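Local coordinates for protein carboxyl esterase NP (Bacillus subtilis, PDB 4CCW) that catalyses the hydrolysis of carboxylic esters to an alcohol and a carboxylate, as a carboxylesterase of the alpha/beta hydrolase superfamily, at residues A[44-50]-A[81-87]; A[139-143]-A[231-236]; A[224-230]-A[255-261]. All coordinates share one frame; numbering follows the deposited sequence.

In the fold
From the N terminus, interaction 1 comes first: strand 42-49 is joined by strand 82-86, and the chain between them, which holds strand 56-60 and helix 74-80, is closed into a loop. Interaction 2 then ties the end of helix 130-141 to the loop leading into strand 236-241, across 87 intervening residues. Before that loop is complete the chain enters 224-230; interaction 3 fastens helix 226-230 to the end of helix 249-259, closing a loop that holds strand 236-241, so interactions 2 and 3 cross. Their centres lie about 11 Å apart, and they touch where Leu140 packs on Phe224. Interaction 1, with its centre about 22 Å from that of interaction 2, touches neither and lies within the central sheet itself.

Interaction 1. Residues A[44-50]-A[81-87]; sequences THVIASG and YRTYAVD
Arg82, Asp87 and Ala85 bury much surface against residues 44-50, in an antiparallel pair of strands. Arg82 starts away from the partner strand, but a bend at its second torsion (chi2 62°) brings the guanidinium back over it. NH1 of Arg82 donates to Gly50 O at 2.8 Å, with the N-H bent to 138° at the hydrogen, while the methyl of Ala48 lies against one face of the same group, CB to NH2 3.7 Å. At the other end Asp87 N meets His45 O in an almost straight bond. The carboxylate of Asp87 runs alongside the imidazole of His45, the two pointing the same way with their planes 30° apart; its oxygens are held by Ser67, Tyr21 and the backbone of Lys94. Ala85 and Ile47 form a hydrogen-bonded pair, Ala85 N reaching Ile47 O at 2.8 Å and Ile47 N reaching Ala85 O at 3.0 Å. Ser49 O takes two donors from Thr83: the backbone N and, at 3.2 Å from well above the carbonyl plane, OG1. Water bridges Ile47 O, Thr83 O and Ser49 OG, which also bonds to Trp28. Strand 42-49 lies between strands 32-39 and 82-86, the latter pairing in parallel with 56-60 on its other edge; Val86 and Tyr84 face helix 104-118, and Ile47, from the other side of the sheet, touches Leu25.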
# COMPACT_ATOMS: atom_id res chain seq x y z
N THR A 44 1.08 -12.80 -9.02
CA THR A 44 1.04 -11.84 -7.93
C THR A 44 1.68 -12.45 -6.68
O THR A 44 1.28 -13.51 -6.22
CB THR A 44 -0.42 -11.43 -7.65
OG1 THR A 44 -0.94 -10.80 -8.83
CG2 THR A 44 -0.52 -10.46 -6.49
N HIS A 45 2.69 -11.76 -6.16
CA HIS A 45 3.44 -12.24 -5.01
C HIS A 45 2.72 -11.93 -3.73
O HIS A 45 2.20 -10.82 -3.54
CB HIS A 45 4.85 -11.65 -5.04
CG HIS A 45 5.79 -12.28 -4.04
ND1 HIS A 45 6.06 -11.72 -2.85
CD2 HIS A 45 6.53 -13.45 -4.10
CE1 HIS A 45 6.91 -12.50 -2.17
NE2 HIS A 45 7.20 -13.56 -2.93
N VAL A 46 2.65 -12.92 -2.85
CA VAL A 46 1.95 -12.80 -1.57
C VAL A 46 2.82 -13.37 -0.45
O VAL A 46 3.48 -14.41 -0.61
CB VAL A 46 0.59 -13.55 -1.58
CG1 VAL A 46 -0.18 -13.34 -0.28
CG2 VAL A 46 -0.27 -13.08 -2.74
N ILE A 47 2.82 -12.67 0.68
CA ILE A 47 3.42 -13.16 1.92
C ILE A 47 2.31 -13.41 2.95
O ILE A 47 1.58 -12.49 3.32
CB ILE A 47 4.43 -12.14 2.48
CG1 ILE A 47 5.45 -11.75 1.41
CG2 ILE A 47 5.15 -12.72 3.70
CD1 ILE A 47 6.11 -10.42 1.65
N ALA A 48 2.16 -14.67 3.38
CA ALA A 48 1.13 -15.03 4.36
C ALA A 48 1.73 -15.27 5.74
O ALA A 48 2.77 -15.91 5.87
CB ALA A 48 0.35 -16.25 3.90
N SER A 49 1.05 -14.76 6.76
CA SER A 49 1.42 -14.96 8.16
C SER A 49 0.16 -15.17 8.98
O SER A 49 -0.94 -14.82 8.55
CB SER A 49 2.14 -13.71 8.69
OG SER A 49 3.13 -13.25 7.79
N GLY A 50 0.30 -15.72 10.19
CA GLY A 50 -0.83 -15.84 11.10
C GLY A 50 -1.56 -17.17 10.99
O GLY A 50 -1.31 -17.93 10.05
N TYR A 81 -5.10 -12.31 12.90
CA TYR A 81 -5.63 -12.45 11.55
C TYR A 81 -4.75 -13.30 10.67
O TYR A 81 -3.52 -13.30 10.81
CB TYR A 81 -5.81 -11.07 10.88
CG TYR A 81 -6.80 -10.21 11.60
CD1 TYR A 81 -8.17 -10.31 11.35
CD2 TYR A 81 -6.38 -9.29 12.56
CE1 TYR A 81 -9.08 -9.53 12.04
CE2 TYR A 81 -7.28 -8.51 13.25
CZ TYR A 81 -8.63 -8.64 12.99
OH TYR A 81 -9.53 -7.86 13.68
N ARG A 82 -5.38 -14.02 9.74
CA ARG A 82 -4.66 -14.64 8.66
C ARG A 82 -4.34 -13.52 7.69
O ARG A 82 -5.20 -13.05 6.94
CB ARG A 82 -5.51 -15.72 7.99
CG ARG A 82 -4.84 -16.41 6.81
CD ARG A 82 -3.57 -17.13 7.22
NE ARG A 82 -3.00 -17.95 6.13
CZ ARG A 82 -1.82 -18.55 6.19
NH1 ARG A 82 -1.06 -18.43 7.27
NH2 ARG A 82 -1.38 -19.28 5.16
N THR A 83 -3.09 -13.06 7.72
CA THR A 83 -2.72 -11.82 7.06
C THR A 83 -1.95 -12.06 5.77
O THR A 83 -0.89 -12.71 5.79
CB THR A 83 -1.85 -10.95 7.98
OG1 THR A 83 -0.62 -11.64 8.25
CG2 THR A 83 -2.54 -10.73 9.28
N TYR A 84 -2.48 -11.53 4.67
CA TYR A 84 -1.87 -11.67 3.35
C TYR A 84 -1.33 -10.33 2.89
O TYR A 84 -2.11 -9.40 2.63
CB TYR A 84 -2.87 -12.20 2.32
CG TYR A 84 -3.50 -13.53 2.66
CD1 TYR A 84 -2.82 -14.72 2.43
CD2 TYR A 84 -4.78 -13.59 3.20
CE1 TYR A 84 -3.40 -15.95 2.74
CE2 TYR A 84 -5.37 -14.81 3.53
CZ TYR A 84 -4.68 -15.98 3.28
OH TYR A 84 -5.27 -17.19 3.60
N ALA A 85 -0.01 -10.22 2.77
CA ALA A 85 0.61 -9.01 2.21
C ALA A 85 0.83 -9.18 0.72
O ALA A 85 1.67 -9.96 0.28
CB ALA A 85 1.92 -8.70 2.93
N VAL A 86 0.06 -8.43 -0.06
CA VAL A 86 -0.01 -8.59 -1.52
C VAL A 86 0.83 -7.53 -2.24
O VAL A 86 0.63 -6.33 -2.01
CB VAL A 86 -1.47 -8.48 -1.99
CG1 VAL A 86 -1.54 -8.56 -3.51
CG2 VAL A 86 -2.32 -9.56 -1.32
N ASP A 87 1.73 -7.96 -3.13
CA ASP A 87 2.51 -7.02 -3.94
C ASP A 87 1.63 -6.50 -5.08
O ASP A 87 1.15 -7.28 -5.89
CB ASP A 87 3.78 -7.65 -4.51
CG ASP A 87 4.96 -7.62 -3.54
OD1 ASP A 87 4.88 -6.99 -2.47
OD2 ASP A 87 5.99 -8.27 -3.85
O HOH W 1 4.04 -9.98 -1.67
O HOH W 2 1.66 -11.62 5.92

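Interaction 2. Residues A[139-143]-A[231-236]; sequences LLRMP and SARVPI
The C-terminal end of helix 130-141, the helix that follows the probable nucleophile elbow, packs here on the loop that feeds strand 236-241. Pro143, just beyond the helix, sets its ring against two side chains. Its CB touches CG2 of Val234 at 3.6 Å, and its CG sits over one face of the Arg233 guanidinium, displaced toward the rim, 3.4 Å from NH2. A bend at the third torsion of Arg233 (chi3 -81°) turns the guanidinium to this ring. Deeper in, Leu139 points its CB toward the loop, and with CG between backbone N and carbonyl carbon (chi1 70°) the two methyls come against Ile236. Its CD1 lies 4.0 Å from CD1 of Ile236, the two side chains crossing at about a right angle, and also reaches CB of Val234. Leu140 reaches across with CD2, which rests 3.7 Å from CA of Ala232. The polar joins are made through water: one molecule donates to Leu139 O and accepts from Arg233 N at 2.8 Å, and another donates to Leu140 O at 2.7 Å and to Ser231 O. Two carbonyls in the last turn of the helix are thus satisfied. Leu139 and Val234 also touch Val146 of strand 146-152. The contact joins the helix end of the beta-alpha-beta unit 123-128, 130-141, 146-152 to the loop entering the next parallel strand, 236-241, as befits the alpha/beta hydrolase fold.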
# COMPACT_ATOMS: atom_id res chain seq x y z
N LEU A 139 -13.25 -1.22 -2.34
CA LEU A 139 -14.41 -1.23 -1.45
C LEU A 139 -15.60 -0.50 -2.08
O LEU A 139 -16.74 -0.86 -1.80
CB LEU A 139 -14.05 -0.70 -0.05
CG LEU A 139 -13.76 0.80 0.12
CD1 LEU A 139 -15.05 1.57 0.41
CD2 LEU A 139 -12.74 1.03 1.24
N LEU A 140 -15.35 0.50 -2.92
CA LEU A 140 -16.44 1.20 -3.60
C LEU A 140 -17.08 0.33 -4.67
O LEU A 140 -18.29 0.41 -4.90
CB LEU A 140 -15.97 2.52 -4.21
CG LEU A 140 -15.64 3.67 -3.24
CD1 LEU A 140 -15.16 4.88 -4.01
CD2 LEU A 140 -16.83 4.05 -2.38
N ARG A 141 -16.27 -0.49 -5.34
CA ARG A 141 -16.77 -1.34 -6.42
C ARG A 141 -17.38 -2.65 -5.91
O ARG A 141 -18.34 -3.17 -6.51
CB ARG A 141 -15.68 -1.62 -7.45
CG ARG A 141 -15.33 -0.41 -8.31
CD ARG A 141 -13.95 -0.57 -8.94
NE ARG A 141 -13.60 0.56 -9.78
CZ ARG A 141 -13.98 0.71 -11.04
NH1 ARG A 141 -14.75 -0.20 -11.63
NH2 ARG A 141 -13.61 1.79 -11.72
N MET A 142 -16.86 -3.16 -4.79
CA MET A 142 -17.20 -4.50 -4.29
C MET A 142 -17.34 -4.56 -2.77
O MET A 142 -16.62 -5.32 -2.11
CB MET A 142 -16.14 -5.49 -4.75
CG MET A 142 -15.88 -5.40 -6.24
SD MET A 142 -15.24 -6.92 -6.89
CE MET A 142 -14.76 -6.39 -8.54
N PRO A 143 -18.31 -3.80 -2.22
CA PRO A 143 -18.53 -3.75 -0.76
C PRO A 143 -18.85 -5.10 -0.15
O PRO A 143 -18.71 -5.29 1.06
CB PRO A 143 -19.72 -2.80 -0.62
CG PRO A 143 -20.41 -2.84 -1.95
CD PRO A 143 -19.31 -3.01 -2.95
N SER A 231 -21.10 7.31 -1.68
CA SER A 231 -21.60 5.97 -2.01
C SER A 231 -20.98 4.84 -1.18
O SER A 231 -21.46 3.70 -1.24
CB SER A 231 -21.44 5.69 -3.50
OG SER A 231 -20.14 5.20 -3.82
N ALA A 232 -19.94 5.16 -0.40
CA ALA A 232 -19.24 4.15 0.43
C ALA A 232 -20.20 3.39 1.33
O ALA A 232 -21.00 4.01 2.04
CB ALA A 232 -18.15 4.81 1.27
N ARG A 233 -20.11 2.06 1.32
CA ARG A 233 -21.00 1.20 2.12
C ARG A 233 -20.22 0.23 3.02
O ARG A 233 -20.75 -0.78 3.50
CB ARG A 233 -21.93 0.41 1.19
CG ARG A 233 -23.04 1.24 0.55
CD ARG A 233 -24.09 0.33 -0.09
NE ARG A 233 -23.69 -0.16 -1.41
CZ ARG A 233 -23.85 -1.41 -1.83
NH1 ARG A 233 -24.37 -2.33 -1.03
NH2 ARG A 233 -23.48 -1.76 -3.06
N VAL A 234 -18.94 0.53 3.22
CA VAL A 234 -18.04 -0.27 4.02
C VAL A 234 -17.47 0.65 5.12
O VAL A 234 -17.11 1.79 4.82
CB VAL A 234 -16.90 -0.83 3.12
CG1 VAL A 234 -15.90 -1.65 3.92
CG2 VAL A 234 -17.46 -1.70 2.00
N PRO A 235 -17.34 0.16 6.36
CA PRO A 235 -16.70 1.02 7.38
C PRO A 235 -15.25 1.29 7.04
O PRO A 235 -14.52 0.37 6.65
CB PRO A 235 -16.80 0.20 8.68
CG PRO A 235 -17.61 -1.01 8.36
CD PRO A 235 -17.66 -1.18 6.88
N ILE A 236 -14.83 2.55 7.22
CA ILE A 236 -13.49 3.00 6.91
C ILE A 236 -12.85 3.67 8.11
O ILE A 236 -13.49 4.45 8.82
CB ILE A 236 -13.53 4.00 5.73
CG1 ILE A 236 -13.99 3.28 4.45
CG2 ILE A 236 -12.20 4.73 5.56
CD1 ILE A 236 -14.26 4.22 3.30
O HOH W 3 -18.97 0.74 -0.91
O HOH W 4 -19.96 1.83 -3.27

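Interaction 3. Residues A[224-230]-A[255-261]; sequences FTDEELR and RASSFVP
Phe224 O is gripped by both terminal nitrogens of Arg255, NH1 at 3.0 Å and NH2 at 2.9 Å, and lies in the plane of the guanidinium. NH2 also forms a salt bridge with OD1 of Asp226 at 2.8 Å, close to straight and nearly along the carboxylate C-O axis. A water joins that OD1 to Arg255 NE, and Phe158 O takes a further bond from NH1, so the guanidinium is held flat along its edge while CD1 of Leu229 presses on one face. With CG opposite the backbone N (chi1 -176°), the extended Arg255 chain spans the gap between the helices. The Asp226 carboxylate stacks over the Phe259 ring, planes 24° apart and CG 3.4 Å from CZ. The Arg230 guanidinium instead stands almost perpendicular to that ring, which meets one of its faces with the CE1 edge; Glu227 pairs with Arg230 NH1. CB of Leu229 closes on CB of Phe259 at 3.6 Å. Thr225 and Glu228 form a capping box at the start of helix 226-230, and the Arg255 grip thus falls on a capped helix N-terminus, fastened to helix 249-259 of the alpha/beta hydrolase fold.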
# COMPACT_ATOMS: atom_id res chain seq x y z
N PHE A 224 -11.55 10.65 -5.85
CA PHE A 224 -12.95 10.24 -6.00
C PHE A 224 -13.87 11.45 -5.94
O PHE A 224 -13.62 12.39 -5.19
CB PHE A 224 -13.32 9.20 -4.93
CG PHE A 224 -12.58 7.91 -5.08
CD1 PHE A 224 -13.09 6.90 -5.90
CD2 PHE A 224 -11.34 7.72 -4.47
CE1 PHE A 224 -12.38 5.70 -6.08
CE2 PHE A 224 -10.62 6.54 -4.67
CZ PHE A 224 -11.15 5.53 -5.46
N THR A 225 -14.95 11.42 -6.73
CA THR A 225 -15.90 12.51 -6.74
C THR A 225 -16.69 12.54 -5.42
O THR A 225 -16.68 11.59 -4.63
CB THR A 225 -16.91 12.37 -7.89
OG1 THR A 225 -17.74 11.22 -7.68
CG2 THR A 225 -16.19 12.29 -9.26
N ASP A 226 -17.40 13.65 -5.21
CA ASP A 226 -18.28 13.78 -4.05
C ASP A 226 -19.26 12.62 -3.99
O ASP A 226 -19.42 11.98 -2.93
CB ASP A 226 -19.07 15.09 -4.14
CG ASP A 226 -18.21 16.32 -3.89
OD1 ASP A 226 -17.00 16.18 -3.66
OD2 ASP A 226 -18.77 17.44 -3.92
N GLU A 227 -19.89 12.34 -5.13
CA GLU A 227 -20.88 11.27 -5.22
C GLU A 227 -20.27 9.90 -4.96
O GLU A 227 -20.87 9.10 -4.25
CB GLU A 227 -21.63 11.32 -6.56
CG GLU A 227 -22.73 12.40 -6.62
CD GLU A 227 -23.62 12.49 -5.38
OE1 GLU A 227 -24.39 11.55 -5.09
OE2 GLU A 227 -23.56 13.54 -4.68
N GLU A 228 -19.08 9.64 -5.50
CA GLU A 228 -18.37 8.39 -5.23
C GLU A 228 -18.09 8.17 -3.74
O GLU A 228 -18.34 7.09 -3.21
CB GLU A 228 -17.09 8.30 -6.06
CG GLU A 228 -17.40 7.95 -7.51
CD GLU A 228 -16.25 8.11 -8.48
OE1 GLU A 228 -15.31 8.86 -8.18
OE2 GLU A 228 -16.33 7.50 -9.55
N LEU A 229 -17.63 9.22 -3.06
CA LEU A 229 -17.38 9.14 -1.63
C LEU A 229 -18.67 8.91 -0.83
O LEU A 229 -18.68 8.09 0.10
CB LEU A 229 -16.66 10.41 -1.13
CG LEU A 229 -15.23 10.66 -1.63
CD1 LEU A 229 -14.70 11.94 -0.96
CD2 LEU A 229 -14.31 9.48 -1.35
N ARG A 230 -19.74 9.61 -1.19
CA ARG A 230 -21.05 9.43 -0.52
C ARG A 230 -21.56 8.00 -0.64
O ARG A 230 -22.38 7.54 0.17
CB ARG A 230 -22.08 10.37 -1.11
CG ARG A 230 -21.95 11.81 -0.62
CD ARG A 230 -23.02 12.68 -1.25
NE ARG A 230 -23.12 13.94 -0.52
CZ ARG A 230 -22.88 15.13 -1.04
NH1 ARG A 230 -22.56 15.26 -2.31
NH2 ARG A 230 -23.00 16.21 -0.28
N ARG A 255 -12.29 16.66 3.83
CA ARG A 255 -13.09 16.18 2.70
C ARG A 255 -13.64 14.77 2.96
O ARG A 255 -14.83 14.51 2.74
CB ARG A 255 -12.29 16.24 1.37
CG ARG A 255 -13.16 15.82 0.19
CD ARG A 255 -12.66 16.31 -1.16
NE ARG A 255 -13.67 15.97 -2.17
CZ ARG A 255 -13.63 14.90 -2.98
NH1 ARG A 255 -12.59 14.06 -2.97
NH2 ARG A 255 -14.63 14.70 -3.83
N ALA A 256 -12.79 13.87 3.47
CA ALA A 256 -13.21 12.50 3.74
C ALA A 256 -14.40 12.47 4.71
O ALA A 256 -15.41 11.78 4.48
CB ALA A 256 -12.02 11.71 4.29
N SER A 257 -14.27 13.24 5.79
CA SER A 257 -15.29 13.29 6.84
C SER A 257 -16.58 13.94 6.37
O SER A 257 -17.62 13.65 6.93
CB SER A 257 -14.76 14.02 8.07
OG SER A 257 -13.61 13.38 8.59
N SER A 258 -16.48 14.82 5.37
CA SER A 258 -17.65 15.53 4.82
C SER A 258 -18.58 14.61 4.01
O SER A 258 -19.80 14.85 3.98
CB SER A 258 -17.21 16.73 3.97
OG SER A 258 -16.64 17.75 4.81
N PHE A 259 -18.02 13.59 3.36
CA PHE A 259 -18.79 12.76 2.42
C PHE A 259 -18.92 11.26 2.74
O PHE A 259 -19.95 10.64 2.40
CB PHE A 259 -18.19 12.90 1.01
CG PHE A 259 -18.24 14.31 0.47
CD1 PHE A 259 -19.41 14.82 -0.07
CD2 PHE A 259 -17.11 15.12 0.49
CE1 PHE A 259 -19.47 16.11 -0.56
CE2 PHE A 259 -17.16 16.41 0.01
CZ PHE A 259 -18.34 16.91 -0.51
N VAL A 260 -17.90 10.66 3.34
CA VAL A 260 -17.91 9.19 3.54
C VAL A 260 -18.83 8.87 4.71
O VAL A 260 -18.59 9.34 5.80
CB VAL A 260 -16.50 8.62 3.78
CG1 VAL A 260 -16.55 7.13 4.09
CG2 VAL A 260 -15.58 8.89 2.59
N PRO A 261 -19.88 8.07 4.49
CA PRO A 261 -20.91 7.85 5.52
C PRO A 261 -20.39 7.21 6.80
O PRO A 261 -20.78 7.61 7.89
CB PRO A 261 -21.88 6.89 4.84
CG PRO A 261 -21.76 7.25 3.41
CD PRO A 261 -20.29 7.48 3.20
O HOH W 5 -15.26 18.28 -2.31